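Local coordinates for putative ubiquinone biosynthesis protein (Nostoc punctiforme, PDB 3MSQ) that is of unproven activity but, as a member of the Coq4 family, probably takes part in ubiquinone-type quinone biosynthesis, at residues 146-154 with 188-199; 88-99 with 127-137. One frame throughout, in Å; residues are numbered along the deposited sequence.

Interaction 1: 146-154 with 188-199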
# COMPACT_ATOMS: atom_id res chain seq x y z
N GLN A 146 -1.04 -23.23 9.13
CA GLN A 146 -0.46 -22.04 9.77
C GLN A 146 -1.19 -21.72 11.07
O GLN A 146 -0.59 -21.26 12.03
CB GLN A 146 -0.47 -20.82 8.81
CG GLN A 146 0.45 -20.93 7.58
CD GLN A 146 1.93 -20.97 7.89
OE1 GLN A 146 2.39 -20.54 8.94
NE2 GLN A 146 2.71 -21.52 6.97
N ALA A 147 -2.50 -22.00 11.12
CA ALA A 147 -3.35 -21.80 12.29
C ALA A 147 -2.96 -22.79 13.36
O ALA A 147 -2.83 -22.39 14.52
CB ALA A 147 -4.83 -21.92 11.91
N PHE A 148 -2.67 -24.04 12.97
CA PHE A 148 -2.18 -25.11 13.86
C PHE A 148 -0.82 -24.69 14.46
O PHE A 148 -0.63 -24.82 15.67
CB PHE A 148 -2.07 -26.45 13.08
CG PHE A 148 -1.61 -27.66 13.86
CD1 PHE A 148 -0.27 -27.82 14.21
CD2 PHE A 148 -2.49 -28.69 14.16
CE1 PHE A 148 0.15 -28.95 14.92
CE2 PHE A 148 -2.07 -29.82 14.87
CZ PHE A 148 -0.75 -29.94 15.24
N PHE A 149 0.09 -24.13 13.61
CA PHE A 149 1.44 -23.68 13.97
C PHE A 149 1.43 -22.45 14.91
O PHE A 149 2.19 -22.42 15.90
CB PHE A 149 2.29 -23.45 12.72
CG PHE A 149 3.77 -23.41 13.00
CD1 PHE A 149 4.46 -24.58 13.36
CD2 PHE A 149 4.48 -22.22 12.94
CE1 PHE A 149 5.82 -24.54 13.67
CE2 PHE A 149 5.85 -22.18 13.26
CZ PHE A 149 6.51 -23.35 13.61
N LEU A 150 0.51 -21.47 14.64
CA LEU A 150 0.29 -20.27 15.45
C LEU A 150 -0.27 -20.66 16.85
O LEU A 150 0.09 -20.04 17.85
CB LEU A 150 -0.64 -19.26 14.72
CG LEU A 150 -0.87 -17.87 15.33
CD1 LEU A 150 0.29 -16.96 15.07
CD2 LEU A 150 -2.07 -17.21 14.73
N ALA A 151 -1.11 -21.73 16.91
CA ALA A 151 -1.68 -22.22 18.17
C ALA A 151 -0.61 -22.81 19.08
O ALA A 151 -0.72 -22.67 20.29
CB ALA A 151 -2.76 -23.26 17.90
N GLN A 152 0.43 -23.44 18.50
CA GLN A 152 1.54 -24.11 19.17
C GLN A 152 2.70 -23.18 19.51
O GLN A 152 3.05 -23.04 20.68
CB GLN A 152 2.08 -25.22 18.27
CG GLN A 152 1.27 -26.49 18.26
CD GLN A 152 2.12 -27.68 17.94
OE1 GLN A 152 3.08 -27.61 17.16
NE2 GLN A 152 1.81 -28.79 18.57
N THR A 153 3.35 -22.63 18.46
CA THR A 153 4.55 -21.78 18.52
C THR A 153 4.44 -20.59 17.55
O THR A 153 4.83 -20.72 16.39
CB THR A 153 5.80 -22.64 18.28
OG1 THR A 153 5.59 -23.47 17.14
CG2 THR A 153 6.16 -23.52 19.47
N PRO A 154 3.89 -19.44 18.00
CA PRO A 154 3.73 -18.29 17.07
C PRO A 154 5.00 -17.64 16.55
O PRO A 154 5.85 -17.22 17.33
CB PRO A 154 2.87 -17.29 17.84
CG PRO A 154 2.68 -17.86 19.20
CD PRO A 154 3.34 -19.16 19.34
N TYR A 188 -6.38 -24.26 14.50
CA TYR A 188 -6.09 -23.64 15.78
C TYR A 188 -6.50 -24.55 16.96
O TYR A 188 -5.71 -24.75 17.88
CB TYR A 188 -6.74 -22.25 15.90
CG TYR A 188 -6.02 -21.36 16.89
CD1 TYR A 188 -6.33 -21.40 18.25
CD2 TYR A 188 -4.99 -20.52 16.48
CE1 TYR A 188 -5.64 -20.61 19.17
CE2 TYR A 188 -4.29 -19.72 17.39
CZ TYR A 188 -4.62 -19.78 18.74
OH TYR A 188 -3.93 -18.99 19.64
N ARG A 189 -7.72 -25.11 16.91
CA ARG A 189 -8.29 -25.98 17.93
C ARG A 189 -7.40 -27.21 18.17
O ARG A 189 -7.02 -27.45 19.32
CB ARG A 189 -9.69 -26.39 17.49
CG ARG A 189 -10.62 -26.92 18.57
CD ARG A 189 -12.02 -27.18 18.02
NE ARG A 189 -12.06 -27.76 16.66
CZ ARG A 189 -11.74 -29.02 16.35
NH1 ARG A 189 -11.33 -29.87 17.29
NH2 ARG A 189 -11.80 -29.43 15.09
N VAL A 190 -7.01 -27.93 17.08
CA VAL A 190 -6.18 -29.13 17.10
C VAL A 190 -4.76 -28.82 17.59
O VAL A 190 -4.22 -29.58 18.39
CB VAL A 190 -6.19 -29.90 15.76
CG1 VAL A 190 -5.28 -31.14 15.81
CG2 VAL A 190 -7.60 -30.31 15.36
N GLY A 191 -4.20 -27.73 17.10
CA GLY A 191 -2.88 -27.24 17.46
C GLY A 191 -2.79 -26.87 18.93
O GLY A 191 -1.80 -27.19 19.58
N SER A 192 -3.85 -26.24 19.48
CA SER A 192 -3.98 -25.84 20.89
C SER A 192 -4.04 -27.05 21.80
O SER A 192 -3.69 -26.94 22.97
CB SER A 192 -5.24 -25.02 21.10
OG SER A 192 -5.13 -23.77 20.44
N HIS A 193 -4.52 -28.19 21.27
CA HIS A 193 -4.64 -29.44 22.02
C HIS A 193 -3.54 -30.47 21.68
O HIS A 193 -3.69 -31.65 21.99
CB HIS A 193 -6.07 -30.00 21.91
CG HIS A 193 -7.12 -29.04 22.41
ND1 HIS A 193 -8.26 -28.77 21.67
CD2 HIS A 193 -7.15 -28.30 23.54
CE1 HIS A 193 -8.95 -27.90 22.38
NE2 HIS A 193 -8.32 -27.57 23.51
N THR A 194 -2.43 -30.00 21.09
CA THR A 194 -1.27 -30.82 20.76
C THR A 194 -0.07 -30.30 21.59
O THR A 194 0.50 -29.24 21.28
CB THR A 194 -1.06 -30.91 19.22
OG1 THR A 194 -2.25 -31.39 18.59
CG2 THR A 194 0.08 -31.83 18.84
N PRO A 195 0.27 -31.02 22.71
CA PRO A 195 1.40 -30.58 23.55
C PRO A 195 2.76 -30.69 22.86
O PRO A 195 3.61 -29.81 23.04
CB PRO A 195 1.32 -31.50 24.76
CG PRO A 195 0.59 -32.70 24.29
CD PRO A 195 -0.35 -32.25 23.24
N GLY A 196 2.94 -31.75 22.07
CA GLY A 196 4.16 -32.01 21.32
C GLY A 196 4.29 -31.04 20.18
O GLY A 196 3.54 -31.10 19.20
N LYS A 197 5.23 -30.09 20.33
CA LYS A 197 5.47 -29.04 19.34
C LYS A 197 6.09 -29.60 18.07
O LYS A 197 7.02 -30.39 18.16
CB LYS A 197 6.36 -27.92 19.95
CG LYS A 197 5.93 -27.40 21.34
CD LYS A 197 4.75 -26.47 21.27
CE LYS A 197 4.14 -26.22 22.62
NZ LYS A 197 2.88 -25.43 22.50
N LEU A 198 5.59 -29.18 16.90
CA LEU A 198 6.10 -29.58 15.59
C LEU A 198 7.56 -29.15 15.46
O LEU A 198 8.41 -29.99 15.18
CB LEU A 198 5.30 -28.90 14.45
CG LEU A 198 3.86 -29.36 14.20
CD1 LEU A 198 3.22 -28.47 13.13
CD2 LEU A 198 3.80 -30.86 13.81
N ILE A 199 7.84 -27.84 15.70
CA ILE A 199 9.14 -27.18 15.62
C ILE A 199 10.25 -27.85 16.47
O ILE A 199 11.42 -27.79 16.08
CB ILE A 199 9.00 -25.64 15.87
CG1 ILE A 199 10.18 -24.82 15.32
CG2 ILE A 199 8.69 -25.27 17.32
CD1 ILE A 199 10.07 -24.44 13.85

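Interaction 2: 88-99 with 127-137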
# COMPACT_ATOMS: atom_id res chain seq x y z
N LEU A 88 6.48 -42.07 7.87
CA LEU A 88 6.62 -40.66 7.49
C LEU A 88 7.34 -40.50 6.14
O LEU A 88 6.91 -39.70 5.31
CB LEU A 88 7.36 -39.90 8.60
CG LEU A 88 7.69 -38.43 8.37
CD1 LEU A 88 6.46 -37.59 8.39
CD2 LEU A 88 8.65 -37.94 9.43
N GLY A 89 8.40 -41.28 5.95
CA GLY A 89 9.20 -41.29 4.72
C GLY A 89 8.37 -41.64 3.50
O GLY A 89 8.34 -40.86 2.55
N HIS A 90 7.66 -42.78 3.56
CA HIS A 90 6.81 -43.28 2.49
C HIS A 90 5.70 -42.30 2.09
O HIS A 90 5.53 -42.04 0.90
CB HIS A 90 6.22 -44.65 2.88
CG HIS A 90 5.61 -45.38 1.72
ND1 HIS A 90 6.34 -46.28 0.97
CD2 HIS A 90 4.35 -45.32 1.23
CE1 HIS A 90 5.51 -46.74 0.05
NE2 HIS A 90 4.30 -46.19 0.17
N VAL A 91 4.94 -41.77 3.08
CA VAL A 91 3.83 -40.85 2.86
C VAL A 91 4.31 -39.56 2.18
O VAL A 91 3.71 -39.14 1.18
CB VAL A 91 3.01 -40.57 4.15
CG1 VAL A 91 1.82 -39.64 3.87
CG2 VAL A 91 2.54 -41.86 4.80
N TYR A 92 5.41 -38.96 2.70
CA TYR A 92 6.03 -37.73 2.19
C TYR A 92 6.49 -37.89 0.75
O TYR A 92 6.10 -37.08 -0.09
CB TYR A 92 7.18 -37.26 3.10
CG TYR A 92 7.77 -35.92 2.72
CD1 TYR A 92 6.98 -34.77 2.68
CD2 TYR A 92 9.13 -35.79 2.43
CE1 TYR A 92 7.51 -33.53 2.32
CE2 TYR A 92 9.68 -34.55 2.09
CZ TYR A 92 8.87 -33.42 2.04
OH TYR A 92 9.39 -32.19 1.71
N ALA A 93 7.28 -38.94 0.47
CA ALA A 93 7.81 -39.25 -0.85
C ALA A 93 6.71 -39.52 -1.89
O ALA A 93 6.77 -38.95 -2.98
CB ALA A 93 8.77 -40.43 -0.77
N ARG A 94 5.69 -40.33 -1.53
CA ARG A 94 4.56 -40.67 -2.41
C ARG A 94 3.83 -39.41 -2.88
O ARG A 94 3.50 -39.32 -4.07
CB ARG A 94 3.59 -41.65 -1.73
N GLU A 95 3.61 -38.43 -1.98
CA GLU A 95 2.95 -37.19 -2.34
C GLU A 95 3.87 -36.10 -2.94
O GLU A 95 3.37 -35.14 -3.54
CB GLU A 95 2.00 -36.68 -1.25
CG GLU A 95 2.65 -36.20 0.03
CD GLU A 95 1.65 -35.52 0.94
OE1 GLU A 95 0.89 -36.24 1.62
OE2 GLU A 95 1.58 -34.27 0.92
N MSE A 96 5.20 -36.28 -2.81
CA MSE A 96 6.19 -35.37 -3.41
C MSE A 96 6.29 -35.68 -4.91
O MSE A 96 6.38 -34.75 -5.72
CB MSE A 96 7.58 -35.53 -2.76
CG MSE A 96 7.85 -34.60 -1.56
SE MSE A 96 7.28 -32.71 -1.66
CE MSE A 96 7.93 -32.23 -3.54
N LYS A 97 6.26 -36.99 -5.26
CA LYS A 97 6.31 -37.50 -6.63
C LYS A 97 5.03 -37.14 -7.37
O LYS A 97 5.07 -36.94 -8.58
CB LYS A 97 6.51 -39.03 -6.64
CG LYS A 97 7.82 -39.51 -6.01
CD LYS A 97 8.91 -39.76 -7.04
CE LYS A 97 10.15 -40.36 -6.41
NZ LYS A 97 9.99 -41.81 -6.12
N ALA A 98 3.91 -37.03 -6.63
CA ALA A 98 2.60 -36.65 -7.16
C ALA A 98 2.49 -35.13 -7.37
O ALA A 98 1.70 -34.70 -8.22
CB ALA A 98 1.50 -37.14 -6.22
N ARG A 99 3.28 -34.32 -6.62
CA ARG A 99 3.29 -32.85 -6.70
C ARG A 99 4.70 -32.32 -7.05
O ARG A 99 5.38 -32.87 -7.91
CB ARG A 99 2.75 -32.24 -5.38
CG ARG A 99 3.26 -30.84 -5.02
CD ARG A 99 2.57 -30.24 -3.81
NE ARG A 99 3.38 -30.39 -2.59
CZ ARG A 99 3.40 -29.52 -1.59
NH1 ARG A 99 2.65 -28.42 -1.64
NH2 ARG A 99 4.15 -29.75 -0.52
N ASP A 127 7.46 -28.39 5.21
CA ASP A 127 6.72 -29.20 4.23
C ASP A 127 6.34 -30.60 4.76
O ASP A 127 5.48 -31.25 4.19
CB ASP A 127 7.50 -29.29 2.91
CG ASP A 127 6.62 -29.48 1.72
OD1 ASP A 127 5.85 -28.55 1.40
OD2 ASP A 127 6.71 -30.56 1.10
N ILE A 128 6.98 -31.04 5.86
CA ILE A 128 6.72 -32.32 6.52
C ILE A 128 5.49 -32.15 7.43
O ILE A 128 4.64 -33.04 7.47
CB ILE A 128 8.00 -32.83 7.29
CG1 ILE A 128 9.15 -33.17 6.32
CG2 ILE A 128 7.72 -34.02 8.19
CD1 ILE A 128 10.51 -32.53 6.63
N TYR A 129 5.37 -30.98 8.10
CA TYR A 129 4.31 -30.60 9.05
C TYR A 129 2.91 -31.04 8.65
O TYR A 129 2.26 -31.72 9.44
CB TYR A 129 4.30 -29.09 9.39
CG TYR A 129 5.49 -28.55 10.16
CD1 TYR A 129 6.47 -29.40 10.66
CD2 TYR A 129 5.64 -27.18 10.37
CE1 TYR A 129 7.59 -28.90 11.32
CE2 TYR A 129 6.76 -26.67 11.03
CZ TYR A 129 7.72 -27.54 11.52
OH TYR A 129 8.83 -27.06 12.19
N HIS A 130 2.44 -30.66 7.45
CA HIS A 130 1.10 -30.98 6.98
C HIS A 130 0.75 -32.49 6.96
O HIS A 130 -0.42 -32.83 7.16
CB HIS A 130 0.79 -30.27 5.64
CG HIS A 130 1.38 -30.96 4.46
ND1 HIS A 130 2.59 -30.56 3.93
CD2 HIS A 130 0.91 -32.02 3.76
CE1 HIS A 130 2.82 -31.39 2.91
NE2 HIS A 130 1.83 -32.28 2.78
N VAL A 131 1.74 -33.39 6.73
CA VAL A 131 1.49 -34.84 6.74
C VAL A 131 1.17 -35.38 8.15
O VAL A 131 0.26 -36.21 8.29
CB VAL A 131 2.47 -35.74 5.92
CG1 VAL A 131 2.88 -35.08 4.61
CG2 VAL A 131 3.69 -36.15 6.72
N VAL A 132 1.89 -34.88 9.19
CA VAL A 132 1.72 -35.23 10.60
C VAL A 132 0.46 -34.53 11.14
O VAL A 132 -0.39 -35.20 11.75
CB VAL A 132 2.99 -34.93 11.45
CG1 VAL A 132 2.78 -35.25 12.93
CG2 VAL A 132 4.20 -35.70 10.91
N ALA A 133 0.31 -33.22 10.85
CA ALA A 133 -0.83 -32.40 11.27
C ALA A 133 -2.15 -32.77 10.58
O ALA A 133 -3.22 -32.49 11.14
CB ALA A 133 -0.52 -30.93 11.05
N GLY A 134 -2.08 -33.36 9.38
CA GLY A 134 -3.26 -33.76 8.62
C GLY A 134 -4.00 -32.62 7.94
O GLY A 134 -5.19 -32.41 8.19
N PHE A 135 -3.30 -31.89 7.04
CA PHE A 135 -3.82 -30.78 6.22
C PHE A 135 -3.46 -31.00 4.76
O PHE A 135 -2.42 -31.61 4.48
CB PHE A 135 -3.28 -29.43 6.70
CG PHE A 135 -3.83 -29.01 8.03
CD1 PHE A 135 -5.03 -28.33 8.12
CD2 PHE A 135 -3.15 -29.31 9.21
CE1 PHE A 135 -5.56 -27.97 9.36
CE2 PHE A 135 -3.68 -28.97 10.45
CZ PHE A 135 -4.88 -28.30 10.51
N ASP A 136 -4.29 -30.52 3.84
CA ASP A 136 -4.03 -30.67 2.40
C ASP A 136 -2.92 -29.73 1.92
O ASP A 136 -2.54 -28.78 2.61
CB ASP A 136 -5.31 -30.48 1.57
CG ASP A 136 -6.39 -31.55 1.73
OD1 ASP A 136 -6.05 -32.71 2.06
OD2 ASP A 136 -7.58 -31.24 1.46
N THR A 137 -2.38 -30.02 0.72
CA THR A 137 -1.32 -29.23 0.09
C THR A 137 -1.89 -27.98 -0.58
O THR A 137 -1.13 -27.08 -0.93
CB THR A 137 -0.46 -30.11 -0.85
OG1 THR A 137 -1.32 -30.97 -1.62
CG2 THR A 137 0.55 -30.96 -0.09

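Interaction 1: 146-154 with 188-199
The side-chain amide of Q152 meets the backbone of 194-198 through three hydrogen bonds where the chain leaving helix 177-192 crosses the end of helix 139-152. Q152 OE1 accepts from L198 N at 3.0 Å in a nearly straight bond (169°), while Q152 NE2 donates to T194 O and G196 O, both at 3.0 Å from above the carbonyl plane. With CG anti to the carbonyl carbon (chi1 -79°), the extended side chain carries its amide past G191. A leucine here would probably leave the two carbonyls and the N-H of L198 without these mates and hold the loop less firmly.

The short-segment helix axes approach to 7.1 Å, a tight fit because G191 lacks a side chain: a CB there would run into F148 O. Its CA lies over the F148 ring, 3.7 Å from the centroid, and A151 CB stands over the centre of the Y188 ring, a CH-pi contact at 3.7 Å. L198 CD1 meets F148 CE1 at 3.6 Å. Partly exposed K197 runs along T153 and hydrogen-bonds through NZ to Q152 O. Toward solvent the contact thins: exposed S192 points its CB away, and its OG, beside A151 CB, hydrogen-bonds back to Y188 O. Y188 also packs on M181 of a second subunit.

Apolar packing thus joins the helices, whereas one buried amide helps to fix the course of the loop after helix 177-192.

Interaction 2: 88-99 with 127-137
H130 NE2 donates to E95 OE2 at 2.7 Å, with an N-H...O angle of 176°. D127 and H130 belong to the HDxxH sequence motif of Coq4 proteins, thought to bind zinc in relatives, and helix 88-98 crosses segment 127-133 of the helix bearing it at 116° between their N-to-C directions. The acceptor lies in the imidazole plane, but the ring nitrogen meets the carboxylate from above its plane. E95 reaches it by setting CG between the backbone N and the carbonyl carbon (chi1 68°).

D127 has two partners on helix 88-98 and its end. Y92 OH bonds to D127 OD2 at 3.2 Å, on the anti side, and R99 NH2 forms a salt bridge with D127 OD1 at 2.8 Å. The hydrogen bond within this salt bridge is weak in angle, although the guanidinium and carboxylate planes are nearly parallel.

The Y92 ring lies between I128 CG1 over one face and CG of selenomethionine M96 over the opposite face. L88 CD1 contacts V131 CG2 at 3.5 Å and also I128 CG2; I214 of helix 211-218 packs on L88. T137 CG2 sits over the centre of the R99 guanidinium, 3.5 Å from R99 CZ.

How the interactions relate
Interaction 2 closes before interaction 1 opens along the chain, and helices 114-133 and 139-152, one from each, are consecutive in this strand-free fold. The centres of the two interactions lie about 18 Å apart, yet the two contacts touch, chiefly through Y129. Its ring meets that of F149 at about 20° between planes, with F149 CE1 3.5 Å from Y129 CE2, and L198 CD1 approaches Y129 CG at 3.7 Å. A second junction brings F148 CD2 to F135 CE2 at 3.9 Å. Y129 lies within the HDxxH motif, so packing from interaction 1 probably helps to support the turn that carries D127 and H130. Of the two, interaction 1 alone borders another subunit.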